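Local coordinates for Emp46p (Saccharomyces cerevisiae, PDB 2A6V), which is a cargo receptor with a legume-like lectin domain, involved in the secretion of glycoproteins and in nucleus architecture and gene silencing, at residues T71-G76 with S209-K214; A65-W70 with T159-Y164; H170-Q175 with F182-V187; S53-P58 with P194-T199. All coordinates share one frame; numbering follows the deposited sequence. Where two conformers were deposited one is given.

In the fold
The domain is a legume-like lectin beta sandwich of two antiparallel sheets. Interactions 1, 2 and 3 follow one another across one sheet; interaction 4 belongs to the other. Strand 66-75 serves interactions 1 and 2, whose centres are about 17 Å apart and which meet through Thr71 OG1 and Thr159 OG1, 3.2 Å apart. Interaction 3 adds the edge hairpin, with Tyr164 OH 2.6 Å from His170 ND1, a probable hydrogen bond. Between the sheets, Trp70 CZ3 lies 3.5 Å from Thr199 CG2, and Ile212 packs on Leu54 and Thr199. Two potassium ions are bound: the side chain of Leu54 is about 8 Å from one, and that of Phe182 about 9 Å from that of potassium-binding Tyr128.

Interaction 1: residues T71-G76 with S209-K214; sequences TFRSFG and SFEILK
Arg73 reaches Glu211 because its CG sits between the backbone N and the carbonyl carbon (chi1 65°) and the chain runs extended from there to NE; Glu211 is extended beyond CG. The two face each other across an antiparallel bridge of the beta sandwich, close to a classic beta bulge. Two of Arg73's donors grip one oxygen in a side-on salt bridge: NE is 2.8 Å and NH2 3.0 Å from Glu211 OE1. OE1 lies in the guanidinium plane, but the carboxylate is turned 66° against it: NH2 meets the syn lone pair of OE1, while NE comes from above the carboxylate plane. Arg41 of strand 41-43 adds a further salt bridge to OE1. The other oxygen, Glu211 OE2, accepts from Ser209 OG at 2.7 Å on its anti lone pair, which helps fix the carboxylate's rotation.

On the other side of the sheet Phe72 CB meets Ile212 CD1 at 4.0 Å, and Phe210 packs on Leu85 and Ile212 on Phe87, both of strand 84-90. At the bulge, Thr71 O takes Leu213 N at 2.8 Å and, weakly, Lys214 N at 3.4 Å, while Thr71 N gives Lys214 O an almost straight bond of 2.9 Å.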
loop_
_atom_site.group_PDB
_atom_site.type_symbol
_atom_site.label_atom_id
_atom_site.label_comp_id
_atom_site.label_asym_id
_atom_site.label_seq_id
_atom_site.Cartn_x
_atom_site.Cartn_y
_atom_site.Cartn_z
ATOM N N THR A 71 4.589 6.764 -3.353
ATOM C CA THR A 71 4.210 7.663 -4.418
ATOM C C THR A 71 3.637 6.795 -5.509
ATOM O O THR A 71 4.308 5.873 -5.989
ATOM C CB THR A 71 5.413 8.450 -4.911
ATOM O OG1 THR A 71 5.922 9.240 -3.826
ATOM C CG2 THR A 71 5.021 9.404 -6.026
ATOM N N PHE A 72 2.413 7.087 -5.909
ATOM C CA PHE A 72 1.652 6.200 -6.778
ATOM C C PHE A 72 0.772 7.006 -7.723
ATOM O O PHE A 72 0.549 8.197 -7.532
ATOM C CB PHE A 72 0.761 5.275 -5.909
ATOM C CG PHE A 72 -0.374 6.004 -5.252
ATOM C CD1 PHE A 72 -1.583 6.164 -5.907
ATOM C CD2 PHE A 72 -0.199 6.601 -4.012
ATOM C CE1 PHE A 72 -2.594 6.905 -5.336
ATOM C CE2 PHE A 72 -1.236 7.334 -3.444
ATOM C CZ PHE A 72 -2.422 7.457 -4.113
ATOM N N ARG A 73 0.252 6.360 -8.743
ATOM C CA ARG A 73 -0.840 6.923 -9.506
ATOM C C ARG A 73 -1.691 5.832 -10.137
ATOM O O ARG A 73 -1.276 4.683 -10.253
ATOM C CB ARG A 73 -0.335 7.885 -10.580
ATOM C CG ARG A 73 0.488 7.214 -11.660
ATOM C CD ARG A 73 1.122 8.222 -12.591
ATOM N NE ARG A 73 1.946 7.525 -13.566
ATOM C CZ ARG A 73 2.817 8.105 -14.369
ATOM N NH1 ARG A 73 2.963 9.413 -14.405
ATOM N NH2 ARG A 73 3.527 7.345 -15.190
ATOM N N SER A 74 -2.879 6.215 -10.565
ATOM C CA SER A 74 -3.708 5.388 -11.410
ATOM C C SER A 74 -3.911 6.168 -12.685
ATOM O O SER A 74 -4.373 7.290 -12.647
ATOM C CB SER A 74 -5.074 5.132 -10.789
ATOM O OG SER A 74 -5.901 4.479 -11.748
ATOM N N PHE A 75 -3.548 5.567 -13.807
ATOM C CA PHE A 75 -3.614 6.214 -15.105
ATOM C C PHE A 75 -4.398 5.396 -16.121
ATOM O O PHE A 75 -4.346 4.157 -16.144
ATOM C CB PHE A 75 -2.198 6.450 -15.636
ATOM C CG PHE A 75 -2.174 7.090 -16.982
ATOM C CD1 PHE A 75 -2.510 8.420 -17.127
ATOM C CD2 PHE A 75 -1.834 6.352 -18.113
ATOM C CE1 PHE A 75 -2.514 9.016 -18.403
ATOM C CE2 PHE A 75 -1.823 6.944 -19.376
ATOM C CZ PHE A 75 -2.167 8.272 -19.514
ATOM N N GLY A 76 -5.124 6.089 -16.983
ATOM C CA GLY A 76 -5.697 5.470 -18.160
ATOM C C GLY A 76 -7.165 5.105 -18.139
ATOM O O GLY A 76 -7.740 4.788 -19.187
ATOM N N SER A 209 -4.335 1.471 -14.915
ATOM C CA SER A 209 -2.915 1.249 -14.691
ATOM C C SER A 209 -2.521 1.780 -13.320
ATOM O O SER A 209 -2.307 2.984 -13.142
ATOM C CB SER A 209 -2.078 1.903 -15.796
ATOM O OG SER A 209 -0.715 1.519 -15.641
ATOM N N PHE A 210 -2.428 0.879 -12.358
ATOM C CA PHE A 210 -1.965 1.227 -11.020
ATOM C C PHE A 210 -0.459 1.154 -10.988
ATOM O O PHE A 210 0.120 0.122 -11.318
ATOM C CB PHE A 210 -2.569 0.284 -9.975
ATOM C CG PHE A 210 -4.063 0.431 -9.823
ATOM C CD1 PHE A 210 -4.595 1.542 -9.184
ATOM C CD2 PHE A 210 -4.925 -0.525 -10.322
ATOM C CE1 PHE A 210 -5.957 1.679 -9.006
ATOM C CE2 PHE A 210 -6.310 -0.376 -10.159
ATOM C CZ PHE A 210 -6.802 0.738 -9.493
ATOM N N GLU A 211 0.170 2.244 -10.576
ATOM C CA GLU A 211 1.620 2.425 -10.722
ATOM C C GLU A 211 2.259 2.914 -9.445
ATOM O O GLU A 211 1.674 3.728 -8.731
ATOM C CB GLU A 211 1.925 3.391 -11.850
ATOM C CG GLU A 211 1.176 3.054 -13.126
ATOM C CD GLU A 211 1.536 3.899 -14.322
ATOM O OE1 GLU A 211 2.375 4.813 -14.188
ATOM O OE2 GLU A 211 0.990 3.640 -15.408
ATOM N N ILE A 212 3.474 2.435 -9.164
ATOM C CA ILE A 212 4.275 2.865 -8.020
ATOM C C ILE A 212 5.528 3.583 -8.554
ATOM O O ILE A 212 6.338 2.976 -9.271
ATOM C CB ILE A 212 4.665 1.668 -7.127
ATOM C CG1 ILE A 212 3.411 0.936 -6.608
ATOM C CG2 ILE A 212 5.533 2.112 -5.996
ATOM C CD1 ILE A 212 2.520 1.742 -5.667
ATOM N N LEU A 213 5.714 4.836 -8.173
ATOM C CA LEU A 213 6.838 5.632 -8.657
ATOM C C LEU A 213 7.975 5.704 -7.646
ATOM O O LEU A 213 9.143 5.836 -8.033
ATOM C CB LEU A 213 6.376 7.053 -8.994
ATOM C CG LEU A 213 5.722 7.204 -10.365
ATOM C CD1 LEU A 213 4.421 6.464 -10.471
ATOM C CD2 LEU A 213 5.567 8.682 -10.639
ATOM N N LYS A 214 7.662 5.620 -6.346
ATOM C CA LYS A 214 8.644 5.794 -5.288
ATOM C C LYS A 214 8.107 5.156 -4.016
ATOM O O LYS A 214 6.889 5.035 -3.810
ATOM C CB LYS A 214 8.952 7.268 -5.058
ATOM C CG LYS A 214 10.061 7.588 -4.100
ATOM C CD LYS A 214 10.473 9.109 -4.172
ATOM C CE LYS A 214 9.359 10.046 -4.602
ATOM N NZ LYS A 214 9.762 11.494 -4.468
#

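Interaction 2: residues A65-W70 with T159-Y164; sequences AMTIEW and TLRLTY
Glu69 and Arg161 run alongside each other from neighbouring strands, and Glu69 OE2 meets the NE side of the Arg161 guanidinium in a salt bridge. Arg161 NE lies 2.8 Å from Glu69 OE2, on its anti side, and NH2 adds a weak bond to the same oxygen. Arg161 is extended as far as CD and then bends at chi3 (-68°), which turns the guanidinium toward the acid; the two planes end up 24° apart. Below the charges the stems also touch, CG of Glu69 to CG of Arg161 at 3.9 Å. Thr67 continues this face, its CG2 3.9 Å from Arg161 CG and its OG1 beside the methyl of Thr163, while OG1 bonds to Gly220 O.

The opposite face is apolar and turned to the other sheet. Leu160 CD2 comes to the indole edge of Trp70, 4.1 Å from CD1. Met66, extended beyond CG, swings its CE to within 3.9 Å of Leu162 CD2, and its CG lies at the edge of the Tyr164 ring. Underneath, six backbone hydrogen bonds, pairing Met66 with Tyr164, Ile68 with Leu162 and Trp70 with Leu160, set the antiparallel register.

Further out, Met66, Ile68 and Leu162 pack on Leu89, and Leu160 on Phe87, both from facing strand 84-90. The pair lies mid-sheet in the legume-lectin beta sandwich, flanked by strand 209-218 beside 66-75 and strand 171-176 beside 158-165.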
loop_
_atom_site.group_PDB
_atom_site.type_symbol
_atom_site.label_atom_id
_atom_site.label_comp_id
_atom_site.label_asym_id
_atom_site.label_seq_id
_atom_site.Cartn_x
_atom_site.Cartn_y
_atom_site.Cartn_z
ATOM N N ALA A 65 9.733 5.401 16.224
ATOM C CA ALA A 65 8.623 5.740 15.332
ATOM C C ALA A 65 9.005 5.492 13.872
ATOM O O ALA A 65 10.158 5.175 13.552
ATOM C CB ALA A 65 8.220 7.189 15.534
ATOM N N MET A 66 8.032 5.611 12.974
ATOM C CA MET A 66 8.330 5.400 11.556
ATOM C C MET A 66 7.461 6.199 10.624
ATOM O O MET A 66 6.353 6.582 10.974
ATOM C CB MET A 66 8.228 3.921 11.214
ATOM C CG MET A 66 6.855 3.317 11.234
ATOM S SD MET A 66 6.746 1.795 10.210
ATOM C CE MET A 66 4.974 1.824 9.926
ATOM N N THR A 67 7.963 6.414 9.411
ATOM C CA THR A 67 7.228 7.033 8.329
ATOM C C THR A 67 7.361 6.175 7.073
ATOM O O THR A 67 8.455 5.758 6.737
ATOM C CB THR A 67 7.811 8.417 8.040
ATOM O OG1 THR A 67 7.742 9.225 9.226
ATOM C CG2 THR A 67 6.981 9.158 6.979
ATOM N N ILE A 68 6.255 5.917 6.392
ATOM C CA ILE A 68 6.284 5.272 5.086
ATOM C C ILE A 68 5.615 6.202 4.103
ATOM O O ILE A 68 4.498 6.682 4.335
ATOM C CB ILE A 68 5.558 3.934 5.104
ATOM C CG1 ILE A 68 6.278 2.941 6.039
ATOM C CG2 ILE A 68 5.462 3.393 3.683
ATOM C CD1 ILE A 68 5.483 1.679 6.304
ATOM N N GLU A 69 6.277 6.446 2.988
ATOM C CA GLU A 69 5.757 7.283 1.933
ATOM C C GLU A 69 5.735 6.469 0.658
ATOM O O GLU A 69 6.796 6.058 0.183
ATOM C CB GLU A 69 6.632 8.505 1.734
ATOM C CG GLU A 69 6.599 9.484 2.877
ATOM C CD GLU A 69 7.535 10.659 2.662
ATOM O OE1 GLU A 69 8.473 10.578 1.824
ATOM O OE2 GLU A 69 7.333 11.671 3.360
ATOM N N TRP A 70 4.549 6.227 0.119
ATOM C CA TRP A 70 4.362 5.623 -1.194
ATOM C C TRP A 70 3.928 6.677 -2.196
ATOM O O TRP A 70 2.982 7.422 -1.912
ATOM C CB TRP A 70 3.262 4.572 -1.140
ATOM C CG TRP A 70 3.568 3.315 -0.381
ATOM C CD1 TRP A 70 3.249 3.038 0.919
ATOM C CD2 TRP A 70 4.211 2.148 -0.891
ATOM N NE1 TRP A 70 3.657 1.766 1.246
ATOM C CE2 TRP A 70 4.245 1.195 0.146
ATOM C CE3 TRP A 70 4.746 1.796 -2.127
ATOM C CZ2 TRP A 70 4.798 -0.068 -0.018
ATOM C CZ3 TRP A 70 5.316 0.547 -2.274
ATOM C CH2 TRP A 70 5.321 -0.373 -1.240
ATOM N N THR A 159 1.121 11.138 -3.111
ATOM C CA THR A 159 1.916 10.527 -2.056
ATOM C C THR A 159 1.050 10.199 -0.862
ATOM O O THR A 159 0.387 11.080 -0.307
ATOM C CB THR A 159 3.062 11.438 -1.631
ATOM O OG1 THR A 159 3.988 11.550 -2.726
ATOM C CG2 THR A 159 3.870 10.853 -0.450
ATOM N N LEU A 160 1.049 8.931 -0.491
ATOM C CA LEU A 160 0.467 8.455 0.743
ATOM C C LEU A 160 1.566 8.461 1.774
ATOM O O LEU A 160 2.628 7.852 1.565
ATOM C CB LEU A 160 -0.105 7.043 0.532
ATOM C CG LEU A 160 -0.667 6.332 1.764
ATOM C CD1 LEU A 160 -1.805 5.418 1.350
ATOM C CD2 LEU A 160 0.432 5.583 2.508
ATOM N N ARG A 161 1.357 9.175 2.875
ATOM C CA ARG A 161 2.334 9.229 3.941
ATOM C C ARG A 161 1.718 8.717 5.226
ATOM O O ARG A 161 0.754 9.305 5.742
ATOM C CB ARG A 161 2.859 10.648 4.164
ATOM C CG ARG A 161 3.852 10.666 5.308
ATOM C CD ARG A 161 4.288 12.039 5.748
ATOM N NE ARG A 161 5.078 12.677 4.716
ATOM C CZ ARG A 161 5.203 13.994 4.543
ATOM N NH1 ARG A 161 4.572 14.866 5.335
ATOM N NH2 ARG A 161 5.968 14.449 3.552
ATOM N N LEU A 162 2.279 7.643 5.755
ATOM C CA LEU A 162 1.813 7.017 6.977
ATOM C C LEU A 162 2.866 7.258 8.043
ATOM O O LEU A 162 4.012 6.840 7.883
ATOM C CB LEU A 162 1.611 5.512 6.757
ATOM C CG LEU A 162 1.085 4.657 7.922
ATOM C CD1 LEU A 162 0.507 3.348 7.429
ATOM C CD2 LEU A 162 2.169 4.376 8.919
ATOM N N THR A 163 2.491 7.965 9.104
ATOM C CA THR A 163 3.397 8.202 10.237
ATOM C C THR A 163 2.839 7.465 11.452
ATOM O O THR A 163 1.643 7.483 11.685
ATOM C CB THR A 163 3.603 9.727 10.503
ATOM O OG1 THR A 163 2.352 10.401 10.639
ATOM C CG2 THR A 163 4.214 10.406 9.351
ATOM N N TYR A 164 3.693 6.788 12.213
ATOM C CA TYR A 164 3.224 5.982 13.321
ATOM C C TYR A 164 4.206 6.105 14.466
ATOM O O TYR A 164 5.393 5.873 14.291
ATOM C CB TYR A 164 3.072 4.518 12.905
ATOM C CG TYR A 164 2.837 3.572 14.048
ATOM C CD1 TYR A 164 1.694 3.651 14.843
ATOM C CD2 TYR A 164 3.768 2.609 14.362
ATOM C CE1 TYR A 164 1.497 2.765 15.896
ATOM C CE2 TYR A 164 3.574 1.728 15.409
ATOM C CZ TYR A 164 2.455 1.807 16.175
ATOM O OH TYR A 164 2.290 0.898 17.209
#

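Interaction 3: residues H170-Q175 with F182-V187; sequences HLLKLQ and FQTRKV
Leu174 CB sits over the face of the Phe182 ring, 3.7 Å from its centroid and 18° off the normal, a CH-pi contact within a beta hairpin. It forms because Phe182 CG lies between its backbone N and carbonyl carbon (chi1 66°), folding the ring across the neighbouring strand. Leu172 CD2 approaches the same ring obliquely, 3.8 Å from CE1, while Leu172 CD1 touches Val187 CB. Phe182 and Val187 in turn pack on strand 124-131 of the other sheet.

The backbone pairs Leu172 N with Thr184 O at 2.8 Å, but Phe182 N with Leu174 O only weakly (3.4 Å). Past Thr184 an ST turn follows, Thr184 OG1 accepting from Lys186 N at 3.0 Å. There a water lies 2.7 Å from His170 O and 2.8 Å from Val187 O.

Outside, Leu171 covers a face of the Arg185 guanidinium, and Lys173 and Gln183 run alongside each other. Apolar and ring contacts thus carry the inward face, and beyond the strand pairing the water probably links the two carbonyls.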
loop_
_atom_site.group_PDB
_atom_site.type_symbol
_atom_site.label_atom_id
_atom_site.label_comp_id
_atom_site.label_asym_id
_atom_site.label_seq_id
_atom_site.Cartn_x
_atom_site.Cartn_y
_atom_site.Cartn_z
ATOM N N HIS A 170 0.641 5.333 20.191
ATOM C CA HIS A 170 0.324 4.679 18.914
ATOM C C HIS A 170 -0.442 5.561 17.940
ATOM O O HIS A 170 -1.281 5.073 17.177
ATOM C CB HIS A 170 -0.452 3.381 19.187
ATOM C CG HIS A 170 0.320 2.407 20.008
ATOM N ND1 HIS A 170 1.341 1.647 19.487
ATOM C CD2 HIS A 170 0.258 2.104 21.326
ATOM C CE1 HIS A 170 1.862 0.901 20.443
ATOM N NE2 HIS A 170 1.225 1.165 21.570
ATOM N N LEU A 171 -0.159 6.855 17.949
ATOM C CA LEU A 171 -0.768 7.745 16.977
ATOM C C LEU A 171 -0.278 7.360 15.583
ATOM O O LEU A 171 0.914 7.367 15.324
ATOM C CB LEU A 171 -0.432 9.198 17.274
ATOM C CG LEU A 171 -1.091 10.230 16.364
ATOM C CD1 LEU A 171 -2.620 10.168 16.418
ATOM C CD2 LEU A 171 -0.602 11.614 16.682
ATOM N N LEU A 172 -1.228 7.021 14.721
ATOM C CA LEU A 172 -0.997 6.805 13.299
ATOM C C LEU A 172 -1.737 7.897 12.532
ATOM O O LEU A 172 -2.943 8.111 12.723
ATOM C CB LEU A 172 -1.515 5.440 12.889
ATOM C CG LEU A 172 -1.108 5.004 11.479
ATOM C CD1 LEU A 172 -0.951 3.512 11.435
ATOM C CD2 LEU A 172 -2.137 5.485 10.426
ATOM N N LYS A 173 -1.009 8.612 11.682
ATOM C CA LYS A 173 -1.576 9.607 10.797
ATOM C C LYS A 173 -1.384 9.166 9.355
ATOM O O LYS A 173 -0.323 8.680 8.983
ATOM C CB LYS A 173 -0.876 10.943 11.006
ATOM C CG LYS A 173 -1.416 12.087 10.234
ATOM C CD LYS A 173 -1.013 13.403 10.892
ATOM C CE LYS A 173 0.431 13.720 10.649
ATOM N NZ LYS A 173 0.744 15.062 11.218
ATOM N N LEU A 174 -2.407 9.360 8.553
ATOM C CA LEU A 174 -2.348 9.025 7.148
ATOM C C LEU A 174 -2.655 10.272 6.373
ATOM O O LEU A 174 -3.769 10.803 6.462
ATOM C CB LEU A 174 -3.369 7.927 6.841
ATOM C CG LEU A 174 -3.233 7.142 5.538
ATOM C CD1 LEU A 174 -3.513 7.973 4.361
ATOM C CD2 LEU A 174 -1.856 6.468 5.441
ATOM N N GLN A 175 -1.685 10.760 5.609
ATOM C CA GLN A 175 -1.874 11.919 4.746
ATOM C C GLN A 175 -1.845 11.506 3.284
ATOM O O GLN A 175 -1.131 10.591 2.902
ATOM C CB GLN A 175 -0.766 12.950 4.976
ATOM C CG GLN A 175 -0.683 13.522 6.390
ATOM C CD GLN A 175 0.640 14.216 6.610
ATOM O OE1 GLN A 175 1.646 13.569 6.883
ATOM N NE2 GLN A 175 0.651 15.526 6.454
ATOM N N PHE A 182 -6.876 10.605 7.702
ATOM C CA PHE A 182 -7.340 10.218 9.018
ATOM C C PHE A 182 -6.209 10.138 10.023
ATOM O O PHE A 182 -5.032 10.086 9.652
ATOM C CB PHE A 182 -8.102 8.887 8.977
ATOM C CG PHE A 182 -7.245 7.701 8.610
ATOM C CD1 PHE A 182 -6.530 7.019 9.570
ATOM C CD2 PHE A 182 -7.220 7.230 7.301
ATOM C CE1 PHE A 182 -5.748 5.913 9.220
ATOM C CE2 PHE A 182 -6.448 6.142 6.955
ATOM C CZ PHE A 182 -5.723 5.485 7.918
ATOM N N GLN A 183 -6.568 10.161 11.303
ATOM C CA GLN A 183 -5.645 9.857 12.391
ATOM C C GLN A 183 -6.346 8.888 13.327
ATOM O O GLN A 183 -7.580 8.892 13.428
ATOM C CB GLN A 183 -5.204 11.108 13.168
ATOM C CG GLN A 183 -4.579 12.194 12.323
ATOM C CD GLN A 183 -3.930 13.298 13.154
ATOM O OE1 GLN A 183 -3.028 13.036 13.952
ATOM N NE2 GLN A 183 -4.381 14.536 12.950
ATOM N N THR A 184 -5.572 8.037 13.969
ATOM C CA THR A 184 -6.131 6.968 14.791
ATOM C C THR A 184 -5.103 6.493 15.801
ATOM O O THR A 184 -3.898 6.669 15.609
ATOM C CB THR A 184 -6.568 5.781 13.898
ATOM O OG1 THR A 184 -7.142 4.737 14.699
ATOM C CG2 THR A 184 -5.371 5.123 13.201
ATOM N N ARG A 185 -5.589 5.866 16.867
ATOM C CA ARG A 185 -4.739 5.171 17.830
ATOM C C ARG A 185 -5.119 3.684 17.928
ATOM O O ARG A 185 -4.641 2.976 18.806
ATOM C CB ARG A 185 -4.831 5.870 19.184
ATOM C CG ARG A 185 -3.998 7.123 19.249
ATOM C CD ARG A 185 -3.921 7.758 20.612
ATOM N NE ARG A 185 -2.818 8.725 20.688
ATOM C CZ ARG A 185 -2.928 10.030 20.500
ATOM N NH1 ARG A 185 -4.097 10.593 20.221
ATOM N NH2 ARG A 185 -1.856 10.796 20.599
ATOM N N LYS A 186 -5.929 3.210 16.978
ATOM C CA LYS A 186 -6.439 1.837 16.974
ATOM C C LYS A 186 -5.442 0.798 16.464
ATOM O O LYS A 186 -5.566 -0.391 16.772
ATOM C CB LYS A 186 -7.696 1.747 16.099
ATOM C CG LYS A 186 -8.886 2.527 16.618
ATOM C CD LYS A 186 -10.172 2.125 15.897
ATOM C CE LYS A 186 -11.402 2.694 16.606
ATOM N NZ LYS A 186 -12.661 2.428 15.851
ATOM N N VAL A 187 -4.499 1.230 15.634
ATOM C CA VAL A 187 -3.492 0.327 15.080
ATOM C C VAL A 187 -2.293 0.320 16.037
ATOM O O VAL A 187 -1.567 1.308 16.133
ATOM C CB VAL A 187 -3.059 0.745 13.648
ATOM C CG1 VAL A 187 -2.333 -0.402 12.949
ATOM C CG2 VAL A 187 -4.253 1.194 12.812
HETATM O O HOH W 1 -2.888 3.680 15.434
#

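Interaction 4: residues S53-P58 with P194-T199; sequences SLWLKP and PFRIGT
The Trp55 ring is sandwiched by residues of the paired strand. Over one face Arg196 makes a cation-pi contact, in the given conformer of two deposited: its CZ is 4.3 Å from the centroid of the six-membered ring, and NH1, the nearest atom, lies 3.4 Å above the ring plane toward the rim. The Arg196 chain bends at chi3 (-36°), bringing the guanidinium there. Gly198, having no side chain, lets its CA lie against the other face, 4.0 Å from the same centroid, a CH-pi contact. Trp88 also meets the ring, planes about 30° apart. In the guanidinium plane, at its edge, a water links Arg196 NH1 to Leu56 O.

The strands pair antiparallel in the second sheet of the sandwich: Leu54 and Thr199 exchange two backbone bonds, and Leu56 N meets Ile197 O. A second water joins Ile197 N to Leu56 O and Pro58 O. Inward, Leu56 CD1 touches Ile197 CB, and Thr199 OG1 bonds to Ala86 O of the next strand, 84-90. The indole's electrons would probably help stabilise the nearby cation.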
loop_
_atom_site.group_PDB
_atom_site.type_symbol
_atom_site.label_atom_id
_atom_site.label_comp_id
_atom_site.label_asym_id
_atom_site.label_seq_id
_atom_site.Cartn_x
_atom_site.Cartn_y
_atom_site.Cartn_z
ATOM N N SER A 53 2.060 -6.970 -7.367
ATOM C CA SER A 53 2.418 -6.606 -5.995
ATOM C C SER A 53 3.897 -6.374 -5.829
ATOM O O SER A 53 4.709 -6.884 -6.610
ATOM C CB SER A 53 1.961 -7.674 -4.990
ATOM O OG SER A 53 2.487 -8.961 -5.300
ATOM N N LEU A 54 4.237 -5.573 -4.835
ATOM C CA LEU A 54 5.603 -5.323 -4.408
ATOM C C LEU A 54 5.620 -5.515 -2.917
ATOM O O LEU A 54 4.924 -4.816 -2.204
ATOM C CB LEU A 54 6.066 -3.911 -4.754
ATOM C CG LEU A 54 6.127 -3.618 -6.243
ATOM C CD1 LEU A 54 6.193 -2.139 -6.473
ATOM C CD2 LEU A 54 7.321 -4.312 -6.874
ATOM N N TRP A 55 6.421 -6.451 -2.446
ATOM C CA TRP A 55 6.555 -6.690 -1.013
ATOM C C TRP A 55 8.016 -6.618 -0.593
ATOM O O TRP A 55 8.896 -7.162 -1.260
ATOM C CB TRP A 55 5.999 -8.069 -0.644
ATOM C CG TRP A 55 4.510 -8.183 -0.652
ATOM C CD1 TRP A 55 3.728 -8.661 -1.653
ATOM C CD2 TRP A 55 3.635 -7.843 0.422
ATOM N NE1 TRP A 55 2.411 -8.639 -1.266
ATOM C CE2 TRP A 55 2.329 -8.142 0.008
ATOM C CE3 TRP A 55 3.831 -7.338 1.715
ATOM C CZ2 TRP A 55 1.223 -7.919 0.817
ATOM C CZ3 TRP A 55 2.715 -7.117 2.524
ATOM C CH2 TRP A 55 1.440 -7.425 2.069
ATOM N N LEU A 56 8.299 -5.933 0.504
ATOM C CA LEU A 56 9.639 -6.010 1.094
ATOM C C LEU A 56 9.865 -7.397 1.678
ATOM O O LEU A 56 9.010 -7.940 2.376
ATOM C CB LEU A 56 9.832 -4.956 2.183
ATOM C CG LEU A 56 10.306 -3.616 1.668
ATOM C CD1 LEU A 56 9.911 -2.526 2.634
ATOM C CD2 LEU A 56 11.835 -3.617 1.443
ATOM N N LYS A 57 11.014 -7.987 1.368
ATOM C CA LYS A 57 11.377 -9.306 1.893
ATOM C C LYS A 57 11.631 -9.281 3.421
ATOM O O LYS A 57 11.037 -10.076 4.140
ATOM C CB LYS A 57 12.585 -9.886 1.146
ATOM C CG LYS A 57 12.336 -10.282 -0.310
ATOM C CD LYS A 57 13.626 -10.819 -0.974
ATOM C CE LYS A 57 13.458 -10.944 -2.480
ATOM N NZ LYS A 57 14.772 -11.262 -3.167
ATOM N N PRO A 58 12.455 -8.368 3.924
ATOM C CA PRO A 58 12.718 -8.349 5.371
ATOM C C PRO A 58 11.514 -7.797 6.122
ATOM O O PRO A 58 10.890 -6.845 5.657
ATOM C CB PRO A 58 13.893 -7.393 5.502
ATOM C CG PRO A 58 13.778 -6.473 4.359
ATOM C CD PRO A 58 13.157 -7.275 3.248
ATOM N N PRO A 194 7.305 -7.487 14.620
ATOM C CA PRO A 194 7.796 -7.284 13.250
ATOM C C PRO A 194 6.617 -7.356 12.285
ATOM O O PRO A 194 5.635 -8.032 12.566
ATOM C CB PRO A 194 8.759 -8.462 13.037
ATOM C CG PRO A 194 9.067 -8.977 14.406
ATOM C CD PRO A 194 7.814 -8.745 15.206
ATOM N N PHE A 195 6.699 -6.650 11.168
ATOM C CA PHE A 195 5.628 -6.690 10.192
ATOM C C PHE A 195 6.170 -6.520 8.781
ATOM O O PHE A 195 7.298 -6.078 8.565
ATOM C CB PHE A 195 4.543 -5.653 10.513
ATOM C CG PHE A 195 5.069 -4.260 10.639
ATOM C CD1 PHE A 195 5.546 -3.788 11.862
ATOM C CD2 PHE A 195 5.128 -3.428 9.537
ATOM C CE1 PHE A 195 6.061 -2.513 11.973
ATOM C CE2 PHE A 195 5.633 -2.151 9.652
ATOM C CZ PHE A 195 6.102 -1.692 10.877
ATOM N N ARG A 196 5.339 -6.910 7.829
ATOM C CA ARG A 196 5.690 -6.903 6.428
ATOM C C ARG A 196 5.034 -5.706 5.780
ATOM O O ARG A 196 3.911 -5.338 6.135
ATOM C CB ARG A 196 5.225 -8.194 5.784
ATOM C CG ARG A 196 6.074 -9.396 6.238
ATOM C CD ARG A 196 5.756 -10.703 5.545
ATOM N NE ARG A 196 4.329 -10.863 5.249
ATOM C CZ ARG A 196 3.778 -10.740 4.030
ATOM N NH1 ARG A 196 4.515 -10.461 2.953
ATOM N NH2 ARG A 196 2.471 -10.904 3.880
ATOM N N ILE A 197 5.733 -5.130 4.810
ATOM C CA ILE A 197 5.309 -3.907 4.133
ATOM C C ILE A 197 5.183 -4.154 2.663
ATOM O O ILE A 197 6.109 -4.681 2.038
ATOM C CB ILE A 197 6.364 -2.794 4.383
ATOM C CG1 ILE A 197 6.484 -2.479 5.876
ATOM C CG2 ILE A 197 6.076 -1.566 3.554
ATOM C CD1 ILE A 197 7.758 -1.826 6.224
ATOM N N GLY A 198 4.053 -3.780 2.066
ATOM C CA GLY A 198 3.910 -3.930 0.634
ATOM C C GLY A 198 2.735 -3.183 0.043
ATOM O O GLY A 198 2.016 -2.447 0.733
ATOM N N THR A 199 2.550 -3.373 -1.248
ATOM C CA THR A 199 1.441 -2.811 -2.000
ATOM C C THR A 199 1.008 -3.820 -3.048
ATOM O O THR A 199 1.809 -4.648 -3.518
ATOM C CB THR A 199 1.867 -1.466 -2.650
ATOM O OG1 THR A 199 0.753 -0.889 -3.321
ATOM C CG2 THR A 199 2.966 -1.653 -3.715
HETATM O O HOH W 2 8.323 -6.569 4.672
HETATM O O HOH W 3 7.384 -10.298 2.142
#